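Local coordinates for HIGH affinity ribose transport protein RBSD (Bacillus subtilis, PDB 1OGD), which probably catalyses the interconversion of the beta-pyran and beta-furan forms of D-ribose, and binds beta-D-ribopyranose as a decamer built from two pentamers, at residues A71-S76 and I93-H98; I26-L31 and P119-I124; P32-V37 and L103-A108; K39-L44 and V111-E116. All blocks are in the same frame, centred on the assembly; numbering follows the deposited sequence.

Interaction 1. Residues A71-S76 and I93-H98. With RIP (beta-D-ribopyranose), chain G.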
loop_
_atom_site.group_PDB
_atom_site.type_symbol
_atom_site.label_atom_id
_atom_site.label_comp_id
_atom_site.label_asym_id
_atom_site.label_seq_id
_atom_site.Cartn_x
_atom_site.Cartn_y
_atom_site.Cartn_z
ATOM N N ALA A 71 -25.231 -30.848 -3.094
ATOM C CA ALA A 71 -25.994 -32.091 -3.177
ATOM C C ALA A 71 -25.154 -33.185 -3.834
ATOM O O ALA A 71 -25.173 -34.342 -3.409
ATOM C CB ALA A 71 -27.277 -31.863 -3.975
ATOM N N GLU A 72 -24.408 -32.801 -4.865
ATOM C CA GLU A 72 -23.555 -33.725 -5.599
ATOM C C GLU A 72 -22.673 -34.598 -4.715
ATOM O O GLU A 72 -22.295 -35.703 -5.114
ATOM C CB GLU A 72 -22.656 -32.964 -6.579
ATOM C CG GLU A 72 -23.376 -32.312 -7.749
ATOM C CD GLU A 72 -24.093 -31.034 -7.376
ATOM O OE1 GLU A 72 -24.623 -30.371 -8.293
ATOM O OE2 GLU A 72 -24.130 -30.685 -6.176
ATOM N N ILE A 73 -22.336 -34.113 -3.524
ATOM C CA ILE A 73 -21.472 -34.877 -2.629
ATOM C C ILE A 73 -22.094 -36.207 -2.195
ATOM O O ILE A 73 -21.387 -37.197 -2.014
ATOM C CB ILE A 73 -21.091 -34.056 -1.368
ATOM C CG1 ILE A 73 -19.899 -34.714 -0.671
ATOM C CG2 ILE A 73 -22.276 -33.964 -0.415
ATOM C CD1 ILE A 73 -19.420 -33.978 0.560
ATOM N N LYS A 74 -23.416 -36.228 -2.040
ATOM C CA LYS A 74 -24.124 -37.438 -1.631
ATOM C C LYS A 74 -23.975 -38.574 -2.641
ATOM O O LYS A 74 -23.940 -39.745 -2.267
ATOM C CB LYS A 74 -25.616 -37.152 -1.446
ATOM C CG LYS A 74 -25.971 -36.246 -0.282
ATOM C CD LYS A 74 -27.484 -36.075 -0.214
ATOM C CE LYS A 74 -27.912 -35.190 0.941
ATOM N NZ LYS A 74 -29.396 -35.050 1.011
ATOM N N ALA A 75 -23.896 -38.228 -3.920
ATOM C CA ALA A 75 -23.774 -39.231 -4.969
ATOM C C ALA A 75 -22.333 -39.564 -5.336
ATOM O O ALA A 75 -21.973 -40.733 -5.466
ATOM C CB ALA A 75 -24.527 -38.772 -6.210
ATOM N N SER A 76 -21.512 -38.533 -5.497
ATOM C CA SER A 76 -20.119 -38.718 -5.888
ATOM C C SER A 76 -19.134 -38.966 -4.752
ATOM O O SER A 76 -18.049 -39.498 -4.981
ATOM C CB SER A 76 -19.653 -37.503 -6.691
ATOM O OG SER A 76 -20.548 -37.228 -7.752
ATOM N N ILE A 93 -27.898 -29.089 8.359
ATOM C CA ILE A 93 -27.136 -29.318 7.141
ATOM C C ILE A 93 -27.996 -29.054 5.913
ATOM O O ILE A 93 -28.998 -29.730 5.685
ATOM C CB ILE A 93 -26.600 -30.758 7.082
ATOM C CG1 ILE A 93 -25.689 -31.013 8.283
ATOM C CG2 ILE A 93 -25.830 -30.979 5.791
ATOM C CD1 ILE A 93 -25.114 -32.411 8.330
ATOM N N GLU A 94 -27.597 -28.062 5.125
ATOM C CA GLU A 94 -28.325 -27.694 3.922
ATOM C C GLU A 94 -27.533 -28.058 2.663
ATOM O O GLU A 94 -26.318 -27.850 2.598
ATOM C CB GLU A 94 -28.630 -26.194 3.948
ATOM C CG GLU A 94 -29.285 -25.662 2.689
ATOM C CD GLU A 94 -29.601 -24.179 2.781
ATOM O OE1 GLU A 94 -28.710 -23.405 3.187
ATOM O OE2 GLU A 94 -30.736 -23.784 2.442
ATOM N N TYR A 95 -28.227 -28.615 1.673
ATOM C CA TYR A 95 -27.600 -29.002 0.415
ATOM C C TYR A 95 -28.093 -28.143 -0.734
ATOM O O TYR A 95 -29.281 -27.837 -0.832
ATOM C CB TYR A 95 -27.883 -30.468 0.089
ATOM C CG TYR A 95 -27.233 -31.438 1.037
ATOM C CD1 TYR A 95 -27.844 -31.784 2.240
ATOM C CD2 TYR A 95 -25.993 -31.993 0.742
ATOM C CE1 TYR A 95 -27.230 -32.663 3.128
ATOM C CE2 TYR A 95 -25.370 -32.868 1.620
ATOM C CZ TYR A 95 -25.994 -33.200 2.812
ATOM O OH TYR A 95 -25.373 -34.065 3.684
ATOM N N LEU A 96 -27.167 -27.759 -1.605
ATOM C CA LEU A 96 -27.486 -26.939 -2.763
ATOM C C LEU A 96 -26.735 -27.518 -3.944
ATOM O O LEU A 96 -25.869 -28.373 -3.775
ATOM C CB LEU A 96 -27.021 -25.499 -2.542
ATOM C CG LEU A 96 -27.488 -24.776 -1.282
ATOM C CD1 LEU A 96 -26.811 -23.420 -1.217
ATOM C CD2 LEU A 96 -28.997 -24.623 -1.298
ATOM N N SER A 97 -27.065 -27.059 -5.142
ATOM C CA SER A 97 -26.366 -27.534 -6.323
ATOM C C SER A 97 -24.961 -26.956 -6.203
ATOM O O SER A 97 -24.762 -25.944 -5.530
ATOM C CB SER A 97 -27.044 -27.014 -7.594
ATOM O OG SER A 97 -27.000 -25.598 -7.653
ATOM N N HIS A 98 -23.991 -27.595 -6.843
ATOM C CA HIS A 98 -22.617 -27.118 -6.784
ATOM C C HIS A 98 -22.499 -25.681 -7.289
ATOM O O HIS A 98 -21.677 -24.909 -6.794
ATOM C CB HIS A 98 -21.705 -28.024 -7.609
ATOM C CG HIS A 98 -20.253 -27.686 -7.480
ATOM N ND1 HIS A 98 -19.558 -27.831 -6.298
ATOM C CD2 HIS A 98 -19.368 -27.199 -8.380
ATOM C CE1 HIS A 98 -18.306 -27.448 -6.477
ATOM N NE2 HIS A 98 -18.164 -27.060 -7.731
HETATM C C1 RIP G . -14.266 -28.139 -8.276
HETATM C C2 RIP G . -14.158 -28.916 -6.989
HETATM C C3 RIP G . -15.285 -29.934 -6.914
HETATM C C4 RIP G . -15.366 -30.856 -8.125
HETATM C C5 RIP G . -15.469 -29.978 -9.367
HETATM O O1 RIP G . -15.386 -27.277 -8.267
HETATM O O2 RIP G . -12.895 -29.546 -6.973
HETATM O O3 RIP G . -15.186 -30.686 -5.733
HETATM O O4 RIP G . -14.206 -31.656 -8.240
HETATM O O5 RIP G . -14.413 -28.995 -9.440
#
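The shortest bond between the segments grips Leu96 O: Ala71 N donates to it at 2.6 Å. No other bond across the segments reaches it. The bond is short and fairly straight (161°), but the N-H comes from above the carbonyl plane.

A second bond closes the other end. His98 N donates to Glu72 OE1 at 3.2 Å, almost in line at 172°. It meets the carboxylate from above its plane. Glu72 reaches it because its chain bends at chi2 (77°). Its carboxylate crosses the His98 side chain, and the carboxylate and imidazole planes are steeply turned against each other. Ser97, at the N-cap of helix 98-104, caps a backbone N further on, and its OG bonds to Glu100.

Much of the rest centres on the Tyr95 ring. Lys74 lies extended beyond CG and crosses one face of the ring. Its CE sits 3.3 Å from the Tyr95 ring centroid, a CH-pi contact. Lys74 NZ follows at 4.0 Å from the same centroid, a cation-pi contact. Ile73 CG2 meets the ring edge at Tyr95 CE2 (3.9 Å). The hydroxyl of Tyr95 bonds to Glu85.

His98 turns its end away from Glu72 and to the sugar. His98 NE2 and ribose O1 are hydrogen-bonded at 2.8 Å, with the sugar at the imidazole edge. His98 also meets Tyr120 edge to face.

The contact joins the short helix 72-76 to strand 92-96, an outermost strand of the sheet within the chain. Strand 64-70 is its sheet neighbour and leads into Ala71, while helix 98-104 starts at the other end.

Interaction 2. Residues I26-L31 and P119-I124. With RIP (beta-D-ribopyranose), chain G.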
loop_
_atom_site.group_PDB
_atom_site.type_symbol
_atom_site.label_atom_id
_atom_site.label_comp_id
_atom_site.label_asym_id
_atom_site.label_seq_id
_atom_site.Cartn_x
_atom_site.Cartn_y
_atom_site.Cartn_z
ATOM N N ILE A 26 -14.241 -24.859 3.623
ATOM C CA ILE A 26 -13.212 -25.890 3.684
ATOM C C ILE A 26 -13.335 -26.483 2.294
ATOM O O ILE A 26 -14.418 -26.906 1.892
ATOM C CB ILE A 26 -13.513 -26.968 4.738
ATOM C CG1 ILE A 26 -13.524 -26.339 6.134
ATOM C CG2 ILE A 26 -12.436 -28.045 4.686
ATOM C CD1 ILE A 26 -14.015 -27.273 7.228
ATOM N N ALA A 27 -12.239 -26.514 1.551
ATOM C CA ALA A 27 -12.311 -26.995 0.179
ATOM C C ALA A 27 -11.347 -28.094 -0.190
ATOM O O ALA A 27 -10.329 -28.291 0.471
ATOM C CB ALA A 27 -12.105 -25.812 -0.770
ATOM N N ASP A 28 -11.681 -28.817 -1.258
ATOM C CA ASP A 28 -10.792 -29.849 -1.762
ATOM C C ASP A 28 -9.782 -29.099 -2.631
ATOM O O ASP A 28 -9.890 -27.879 -2.791
ATOM C CB ASP A 28 -11.561 -30.922 -2.558
ATOM C CG ASP A 28 -12.358 -30.359 -3.734
ATOM O OD1 ASP A 28 -13.513 -30.808 -3.907
ATOM O OD2 ASP A 28 -11.843 -29.504 -4.492
ATOM N N ALA A 29 -8.804 -29.812 -3.177
ATOM C CA ALA A 29 -7.763 -29.186 -3.981
ATOM C C ALA A 29 -8.197 -28.547 -5.305
ATOM O O ALA A 29 -7.408 -27.837 -5.940
ATOM C CB ALA A 29 -6.647 -30.190 -4.239
ATOM N N GLY A 30 -9.440 -28.769 -5.714
ATOM C CA GLY A 30 -9.871 -28.220 -6.984
ATOM C C GLY A 30 -10.808 -27.031 -6.967
ATOM O O GLY A 30 -10.949 -26.358 -7.981
ATOM N N LEU A 31 -11.440 -26.754 -5.834
ATOM C CA LEU A 31 -12.383 -25.646 -5.765
ATOM C C LEU A 31 -11.767 -24.287 -6.115
ATOM O O LEU A 31 -10.733 -23.905 -5.569
ATOM C CB LEU A 31 -12.997 -25.552 -4.367
ATOM C CG LEU A 31 -14.166 -24.572 -4.274
ATOM C CD1 LEU A 31 -15.385 -25.194 -4.940
ATOM C CD2 LEU A 31 -14.467 -24.249 -2.818
ATOM N N PRO A 119 -14.063 -35.786 -5.334
ATOM C CA PRO A 119 -15.175 -34.960 -5.816
ATOM C C PRO A 119 -16.096 -34.335 -4.773
ATOM O O PRO A 119 -16.601 -35.012 -3.875
ATOM C CB PRO A 119 -15.939 -35.914 -6.733
ATOM C CG PRO A 119 -14.868 -36.796 -7.258
ATOM C CD PRO A 119 -14.061 -37.089 -6.021
ATOM N N TYR A 120 -16.317 -33.033 -4.930
ATOM C CA TYR A 120 -17.199 -32.247 -4.075
ATOM C C TYR A 120 -16.970 -32.321 -2.568
ATOM O O TYR A 120 -17.917 -32.241 -1.781
ATOM C CB TYR A 120 -18.653 -32.589 -4.400
ATOM C CG TYR A 120 -18.946 -32.544 -5.884
ATOM C CD1 TYR A 120 -18.752 -33.669 -6.687
ATOM C CD2 TYR A 120 -19.369 -31.360 -6.494
ATOM C CE1 TYR A 120 -18.970 -33.614 -8.064
ATOM C CE2 TYR A 120 -19.587 -31.295 -7.866
ATOM C CZ TYR A 120 -19.386 -32.425 -8.645
ATOM O OH TYR A 120 -19.598 -32.362 -10.003
ATOM N N ALA A 121 -15.715 -32.468 -2.167
ATOM C CA ALA A 121 -15.388 -32.507 -0.753
ATOM C C ALA A 121 -15.191 -31.060 -0.300
ATOM O O ALA A 121 -14.071 -30.645 -0.010
ATOM C CB ALA A 121 -14.115 -33.308 -0.523
ATOM N N ASN A 122 -16.286 -30.298 -0.274
ATOM C CA ASN A 122 -16.261 -28.897 0.146
ATOM C C ASN A 122 -17.469 -28.598 1.023
ATOM O O ASN A 122 -18.535 -29.182 0.846
ATOM C CB ASN A 122 -16.341 -27.932 -1.050
ATOM C CG ASN A 122 -15.405 -28.297 -2.182
ATOM O OD1 ASN A 122 -15.833 -28.861 -3.191
ATOM N ND2 ASN A 122 -14.125 -27.976 -2.029
ATOM N N CYS A 123 -17.312 -27.680 1.965
ATOM C CA CYS A 123 -18.439 -27.288 2.797
ATOM C C CYS A 123 -18.224 -25.907 3.390
ATOM O O CYS A 123 -17.092 -25.462 3.576
ATOM C CB CYS A 123 -18.683 -28.302 3.920
ATOM S SG CYS A 123 -17.488 -28.256 5.250
ATOM N N ILE A 124 -19.331 -25.235 3.668
ATOM C CA ILE A 124 -19.308 -23.913 4.265
ATOM C C ILE A 124 -19.801 -24.046 5.699
ATOM O O ILE A 124 -20.856 -24.642 5.949
ATOM C CB ILE A 124 -20.248 -22.943 3.514
ATOM C CG1 ILE A 124 -19.649 -22.591 2.151
ATOM C CG2 ILE A 124 -20.487 -21.689 4.349
ATOM C CD1 ILE A 124 -20.577 -21.763 1.273
HETATM C C1 RIP G . -14.266 -28.139 -8.276
HETATM C C2 RIP G . -14.158 -28.916 -6.989
HETATM C C3 RIP G . -15.285 -29.934 -6.914
HETATM C C4 RIP G . -15.366 -30.856 -8.125
HETATM C C5 RIP G . -15.469 -29.978 -9.367
HETATM O O1 RIP G . -15.386 -27.277 -8.267
HETATM O O2 RIP G . -12.895 -29.546 -6.973
HETATM O O3 RIP G . -15.186 -30.686 -5.733
HETATM O O4 RIP G . -14.206 -31.656 -8.240
HETATM O O5 RIP G . -14.413 -28.995 -9.440
#
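The carboxylate of Asp28 grips the ribose with both oxygens. Ribose O3 donates to Asp28 OD1 at 2.5 Å, a very short bond. Ribose O2 donates to Asp28 OD2 at 2.7 Å. From the other segment Tyr120 N gives O3 a weak bond, and ribose C4 lies over a face of the Tyr120 ring. His20 of the second subunit, the inferred proton donor, also bonds to the sugar.

The second shell fixes the carboxylate. Gly30 N donates to the anti lone pair of Asp28 OD2 at 2.8 Å, which closes an Asx turn. Ala121 N reaches OD1 weakly. Asn122 packs obliquely against Asp28 and against Leu31. An alanine at Asp28 would remove both sugar-binding oxygens and the turn acceptor, and would probably weaken ribose binding and loosen the loop.

Behind the site the segments pair as antiparallel strands. Ile26 and Cys123 form a hydrogen-bonded pair, with Ile26 N to Cys123 O at 2.9 Å and Cys123 N to Ile26 O at 3.0 Å. The pocket lies where strand 23-27 ends and strand 123-127 begins. Helix 51-61 covers the sheet face of Ile26 and Cys123, and helix 98-104 packs on Ile124.

Interaction 3. Residues P32-V37 and L103-A108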
loop_
_atom_site.group_PDB
_atom_site.type_symbol
_atom_site.label_atom_id
_atom_site.label_comp_id
_atom_site.label_asym_id
_atom_site.label_seq_id
_atom_site.Cartn_x
_atom_site.Cartn_y
_atom_site.Cartn_z
ATOM N N PRO A 32 -12.387 -23.550 -7.047
ATOM C CA PRO A 32 -11.836 -22.237 -7.402
ATOM C C PRO A 32 -12.183 -21.258 -6.274
ATOM O O PRO A 32 -13.236 -21.380 -5.642
ATOM C CB PRO A 32 -12.561 -21.905 -8.700
ATOM C CG PRO A 32 -13.926 -22.524 -8.473
ATOM C CD PRO A 32 -13.556 -23.879 -7.885
ATOM N N VAL A 33 -11.295 -20.305 -6.015
ATOM C CA VAL A 33 -11.515 -19.310 -4.965
ATOM C C VAL A 33 -11.895 -17.969 -5.600
ATOM O O VAL A 33 -11.140 -17.418 -6.403
ATOM C CB VAL A 33 -10.239 -19.117 -4.107
ATOM C CG1 VAL A 33 -10.474 -18.041 -3.045
ATOM C CG2 VAL A 33 -9.852 -20.431 -3.451
ATOM N N PRO A 34 -13.070 -17.427 -5.247
ATOM C CA PRO A 34 -13.501 -16.145 -5.815
ATOM C C PRO A 34 -12.466 -15.045 -5.567
ATOM O O PRO A 34 -11.705 -15.107 -4.597
ATOM C CB PRO A 34 -14.813 -15.865 -5.085
ATOM C CG PRO A 34 -15.320 -17.249 -4.738
ATOM C CD PRO A 34 -14.065 -17.948 -4.293
ATOM N N ASP A 35 -12.430 -14.044 -6.445
ATOM C CA ASP A 35 -11.488 -12.942 -6.277
ATOM C C ASP A 35 -11.854 -12.191 -5.002
ATOM O O ASP A 35 -13.032 -12.054 -4.677
ATOM C CB ASP A 35 -11.561 -11.975 -7.464
ATOM C CG ASP A 35 -11.075 -12.596 -8.750
ATOM O OD1 ASP A 35 -9.897 -13.016 -8.802
ATOM O OD2 ASP A 35 -11.872 -12.665 -9.712
ATOM N N GLY A 36 -10.845 -11.720 -4.278
ATOM C CA GLY A 36 -11.112 -10.982 -3.054
ATOM C C GLY A 36 -11.276 -11.814 -1.790
ATOM O O GLY A 36 -11.245 -11.271 -0.687
ATOM N N VAL A 37 -11.458 -13.123 -1.930
ATOM C CA VAL A 37 -11.616 -13.975 -0.757
ATOM C C VAL A 37 -10.266 -14.535 -0.335
ATOM O O VAL A 37 -9.524 -15.069 -1.157
ATOM C CB VAL A 37 -12.598 -15.144 -1.030
ATOM C CG1 VAL A 37 -12.687 -16.054 0.191
ATOM C CG2 VAL A 37 -13.974 -14.590 -1.366
ATOM N N LEU A 103 -21.468 -19.813 -5.649
ATOM C CA LEU A 103 -21.918 -18.432 -5.526
ATOM C C LEU A 103 -21.823 -17.970 -4.076
ATOM O O LEU A 103 -21.437 -16.834 -3.796
ATOM C CB LEU A 103 -23.361 -18.292 -6.007
ATOM C CG LEU A 103 -23.616 -18.513 -7.497
ATOM C CD1 LEU A 103 -25.108 -18.351 -7.783
ATOM C CD2 LEU A 103 -22.794 -17.521 -8.318
ATOM N N LEU A 104 -22.180 -18.859 -3.155
ATOM C CA LEU A 104 -22.132 -18.542 -1.734
ATOM C C LEU A 104 -20.716 -18.328 -1.212
ATOM O O LEU A 104 -20.519 -17.578 -0.262
ATOM C CB LEU A 104 -22.808 -19.647 -0.914
ATOM C CG LEU A 104 -24.330 -19.595 -0.773
ATOM C CD1 LEU A 104 -24.989 -19.508 -2.146
ATOM C CD2 LEU A 104 -24.805 -20.832 -0.021
ATOM N N THR A 105 -19.731 -18.975 -1.828
ATOM C CA THR A 105 -18.353 -18.828 -1.372
ATOM C C THR A 105 -17.807 -17.414 -1.557
ATOM O O THR A 105 -16.790 -17.056 -0.968
ATOM C CB THR A 105 -17.396 -19.816 -2.090
ATOM O OG1 THR A 105 -17.314 -19.490 -3.484
ATOM C CG2 THR A 105 -17.886 -21.249 -1.920
ATOM N N LYS A 106 -18.476 -16.612 -2.376
ATOM C CA LYS A 106 -18.028 -15.241 -2.613
ATOM C C LYS A 106 -18.207 -14.399 -1.347
ATOM O O LYS A 106 -17.601 -13.340 -1.202
ATOM C CB LYS A 106 -18.819 -14.626 -3.774
ATOM C CG LYS A 106 -18.681 -15.400 -5.081
ATOM C CD LYS A 106 -19.577 -14.852 -6.185
ATOM C CE LYS A 106 -19.210 -13.424 -6.559
ATOM N NZ LYS A 106 -20.079 -12.920 -7.657
ATOM N N ASP A 107 -19.038 -14.888 -0.429
ATOM C CA ASP A 107 -19.307 -14.190 0.827
ATOM C C ASP A 107 -18.478 -14.707 1.995
ATOM O O ASP A 107 -18.525 -14.148 3.090
ATOM C CB ASP A 107 -20.790 -14.298 1.187
ATOM C CG ASP A 107 -21.663 -13.439 0.307
ATOM O OD1 ASP A 107 -21.376 -12.226 0.207
ATOM O OD2 ASP A 107 -22.632 -13.965 -0.281
ATOM N N ALA A 108 -17.721 -15.771 1.761
ATOM C CA ALA A 108 -16.888 -16.367 2.799
ATOM C C ALA A 108 -15.760 -15.443 3.239
ATOM O O ALA A 108 -15.237 -14.664 2.442
ATOM C CB ALA A 108 -16.307 -17.678 2.298
HETATM O O HOH W 1 -16.005 -21.167 -5.491
#
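Val37 has CG1 anti to its backbone N (chi1 177°), with CG2 beside the N. This turns both methyls to the 103-108 segment. Val37 CG1 meets Ala108 O at 3.7 Å, and Val37 CG2 meets the carbonyls of Thr105 and Lys106. Thr105 has OG1 between its backbone N and carbonyl carbon (chi1 66°). This puts the hydroxyl opposite the Pro34 ring, and Pro34 CG comes within 3.3 Å of Thr105 OG1. The two side chains cross at about a right angle. Lys106 places its CG beside Pro34, with Pro34 CG to Lys106 CG at 3.9 Å. Its chain then bends at chi3 (63°) and leads the amine away.

The 32-37 segment gets its shape from a type II beta turn running from Pro34 to Val37. A weak backbone bond closes the turn. Gly36 has a positive phi, at which a CB would jam against the carbonyl O of Asp35. The turn brings Pro34 and Val37 to the same side, against Thr105, Lys106 and Ala108.

Pro32 lines the ribose pocket, so the loop links this packing to the sugar site.

No direct hydrogen bond crosses the contact. One water bridges it, donating to Pro32 O at 2.8 Å and to Thr105 OG1 at 2.9 Å. Thr105 OG1 is also bonded to Lys102 O, so its hydroxyl has two polar partners. The chemistry is mostly van der Waals: Pro34 rests on the Thr105 hydroxyl and the Lys106 methylene, Val37 on backbone carbonyl oxygens. The contact therefore probably depends on shape and on the bridging water.

Interaction 4. Residues K39-L44 and V111-E116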
loop_
_atom_site.group_PDB
_atom_site.type_symbol
_atom_site.label_atom_id
_atom_site.label_comp_id
_atom_site.label_asym_id
_atom_site.label_seq_id
_atom_site.Cartn_x
_atom_site.Cartn_y
_atom_site.Cartn_z
ATOM N N LYS A 39 -7.387 -16.821 0.860
ATOM C CA LYS A 39 -7.111 -18.231 0.657
ATOM C C LYS A 39 -5.988 -18.713 1.569
ATOM O O LYS A 39 -4.881 -18.182 1.553
ATOM C CB LYS A 39 -6.732 -18.463 -0.806
ATOM C CG LYS A 39 -6.401 -19.894 -1.178
ATOM C CD LYS A 39 -5.989 -19.915 -2.634
ATOM C CE LYS A 39 -5.666 -21.294 -3.132
ATOM N NZ LYS A 39 -5.293 -21.199 -4.563
ATOM N N ILE A 40 -6.282 -19.728 2.373
ATOM C CA ILE A 40 -5.290 -20.294 3.272
ATOM C C ILE A 40 -5.105 -21.736 2.821
ATOM O O ILE A 40 -5.987 -22.574 3.006
ATOM C CB ILE A 40 -5.776 -20.230 4.725
ATOM C CG1 ILE A 40 -6.047 -18.771 5.107
ATOM C CG2 ILE A 40 -4.731 -20.825 5.647
ATOM C CD1 ILE A 40 -6.684 -18.576 6.481
ATOM N N ASP A 41 -3.954 -22.013 2.221
ATOM C CA ASP A 41 -3.661 -23.335 1.681
ATOM C C ASP A 41 -2.849 -24.198 2.649
ATOM O O ASP A 41 -1.682 -23.916 2.918
ATOM C CB ASP A 41 -2.922 -23.158 0.353
ATOM C CG ASP A 41 -2.857 -24.428 -0.468
ATOM O OD1 ASP A 41 -2.432 -24.330 -1.640
ATOM O OD2 ASP A 41 -3.216 -25.514 0.045
ATOM N N LEU A 42 -3.478 -25.252 3.163
ATOM C CA LEU A 42 -2.832 -26.155 4.111
ATOM C C LEU A 42 -2.311 -27.417 3.447
ATOM O O LEU A 42 -1.626 -28.217 4.087
ATOM C CB LEU A 42 -3.819 -26.561 5.218
ATOM C CG LEU A 42 -4.454 -25.454 6.068
ATOM C CD1 LEU A 42 -5.519 -26.057 6.980
ATOM C CD2 LEU A 42 -3.375 -24.748 6.883
ATOM N N SER A 43 -2.628 -27.595 2.168
ATOM C CA SER A 43 -2.208 -28.787 1.446
ATOM C C SER A 43 -0.702 -28.998 1.429
ATOM O O SER A 43 0.083 -28.046 1.387
ATOM C CB SER A 43 -2.736 -28.758 0.003
ATOM O OG SER A 43 -2.082 -27.764 -0.766
ATOM N N LEU A 44 -0.302 -30.264 1.461
ATOM C CA LEU A 44 1.108 -30.622 1.430
ATOM C C LEU A 44 1.325 -31.566 0.251
ATOM O O LEU A 44 2.305 -31.452 -0.487
ATOM C CB LEU A 44 1.507 -31.303 2.746
ATOM C CG LEU A 44 2.995 -31.568 2.999
ATOM C CD1 LEU A 44 3.789 -30.282 2.832
ATOM C CD2 LEU A 44 3.179 -32.125 4.405
ATOM N N VAL A 111 -11.229 -19.214 2.479
ATOM C CA VAL A 111 -11.363 -20.543 1.916
ATOM C C VAL A 111 -10.131 -21.285 2.391
ATOM O O VAL A 111 -9.008 -20.810 2.225
ATOM C CB VAL A 111 -11.388 -20.525 0.369
ATOM C CG1 VAL A 111 -11.392 -21.956 -0.172
ATOM C CG2 VAL A 111 -12.623 -19.782 -0.121
ATOM N N ILE A 112 -10.347 -22.438 3.019
ATOM C CA ILE A 112 -9.246 -23.248 3.507
ATOM C C ILE A 112 -9.081 -24.410 2.538
ATOM O O ILE A 112 -9.962 -25.260 2.402
ATOM C CB ILE A 112 -9.540 -23.756 4.928
ATOM C CG1 ILE A 112 -9.883 -22.562 5.826
ATOM C CG2 ILE A 112 -8.338 -24.483 5.476
ATOM C CD1 ILE A 112 -10.527 -22.927 7.139
ATOM N N ARG A 113 -7.949 -24.431 1.846
ATOM C CA ARG A 113 -7.680 -25.468 0.868
ATOM C C ARG A 113 -6.970 -26.657 1.504
ATOM O O ARG A 113 -5.905 -26.506 2.096
ATOM C CB ARG A 113 -6.823 -24.897 -0.271
ATOM C CG ARG A 113 -6.583 -25.863 -1.419
ATOM C CD ARG A 113 -5.825 -25.175 -2.551
ATOM N NE ARG A 113 -5.674 -26.033 -3.720
ATOM C CZ ARG A 113 -4.506 -26.451 -4.201
ATOM N NH1 ARG A 113 -3.368 -26.097 -3.619
ATOM N NH2 ARG A 113 -4.475 -27.225 -5.276
ATOM N N THR A 114 -7.572 -27.837 1.380
ATOM C CA THR A 114 -6.986 -29.054 1.929
ATOM C C THR A 114 -6.360 -29.833 0.771
ATOM O O THR A 114 -6.429 -29.402 -0.383
ATOM C CB THR A 114 -8.052 -29.939 2.594
ATOM O OG1 THR A 114 -8.948 -30.434 1.594
ATOM C CG2 THR A 114 -8.847 -29.140 3.617
ATOM N N GLY A 115 -5.754 -30.976 1.074
ATOM C CA GLY A 115 -5.140 -31.771 0.027
ATOM C C GLY A 115 -6.087 -32.832 -0.500
ATOM O O GLY A 115 -5.668 -33.746 -1.208
ATOM N N GLU A 116 -7.367 -32.697 -0.162
ATOM C CA GLU A 116 -8.391 -33.648 -0.573
ATOM C C GLU A 116 -8.562 -33.748 -2.085
ATOM O O GLU A 116 -8.894 -32.763 -2.750
ATOM C CB GLU A 116 -9.731 -33.272 0.056
ATOM C CG GLU A 116 -10.816 -34.328 -0.100
ATOM C CD GLU A 116 -10.484 -35.606 0.653
ATOM O OE1 GLU A 116 -10.193 -35.518 1.865
ATOM O OE2 GLU A 116 -10.517 -36.694 0.038
#
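Asp41 and Arg113 lie side by side and point the same way from the sheet. Both have CG anti to the backbone N (chi1 -166° for Asp41), and Arg113 stays extended as far as NE. Their flat ends are steeply turned, the carboxylate and guanidinium planes being 74° apart. The salt bridge runs from Arg113 NH1 to Asp41 OD1 at 2.8 Å. OD1 lies at the guanidinium edge, near its plane, while NH1 meets the carboxylate from above.

Ser43 holds the other oxygen twice. Ser43 OG donates to Asp41 OD2 at 2.6 Å and Ser43 N to Asp41 OD2 at 3.0 Å, the latter an Asx turn. An alanine at Asp41 would lose the salt bridge and both bonds from Ser43, and would probably leave the buried Arg113 charge poorly balanced.

Lys39 runs alongside Arg113, with Lys39 CE to Arg113 CD at 3.9 Å. Its amine pairs with Asp17 of the second subunit. Leu42, just past the strand, lies beside Ile112 and points the same way, with Leu42 CD1 to Ile112 CG2 at 3.6 Å.

The backbones pair in parallel. Ile40 N bonds to Val111 O at 2.9 Å, Arg113 N to Ile40 O at 2.9 Å and Leu42 N to Arg113 O at 2.9 Å.

The third subunit also grips the polar cluster: its Ser9 bonds to Asp41 and its Leu7 O to Arg113. Strand 38-41 is outermost in the sheet of this chain. Strand 110-113 lies between it and strand 23-27, and helix 9-17 covers Ile40 and Ile112.

How the interactions relate
From the N terminus the chain passes 26-31, 32-37 and 39-44 in turn, opening interactions 2, 3 and 4. Interaction 1 opens at 71-76 and is the first to close, at 93-98, so it lies within the other three loops. Interaction 3 closes next at 103-108 and interaction 4 at 111-116; these two cross. Interaction 2 closes last at 119-124 and encloses all the others. Interactions 2 and 4 meet in the sheet, where Ala27 bonds to Ile112 and Thr114. Interactions 1 and 2 share the ribose. Leu104 of interaction 3 packs on Leu96 of interaction 1 and Ile124 of interaction 2, and Val37 packs on Val111 of interaction 4.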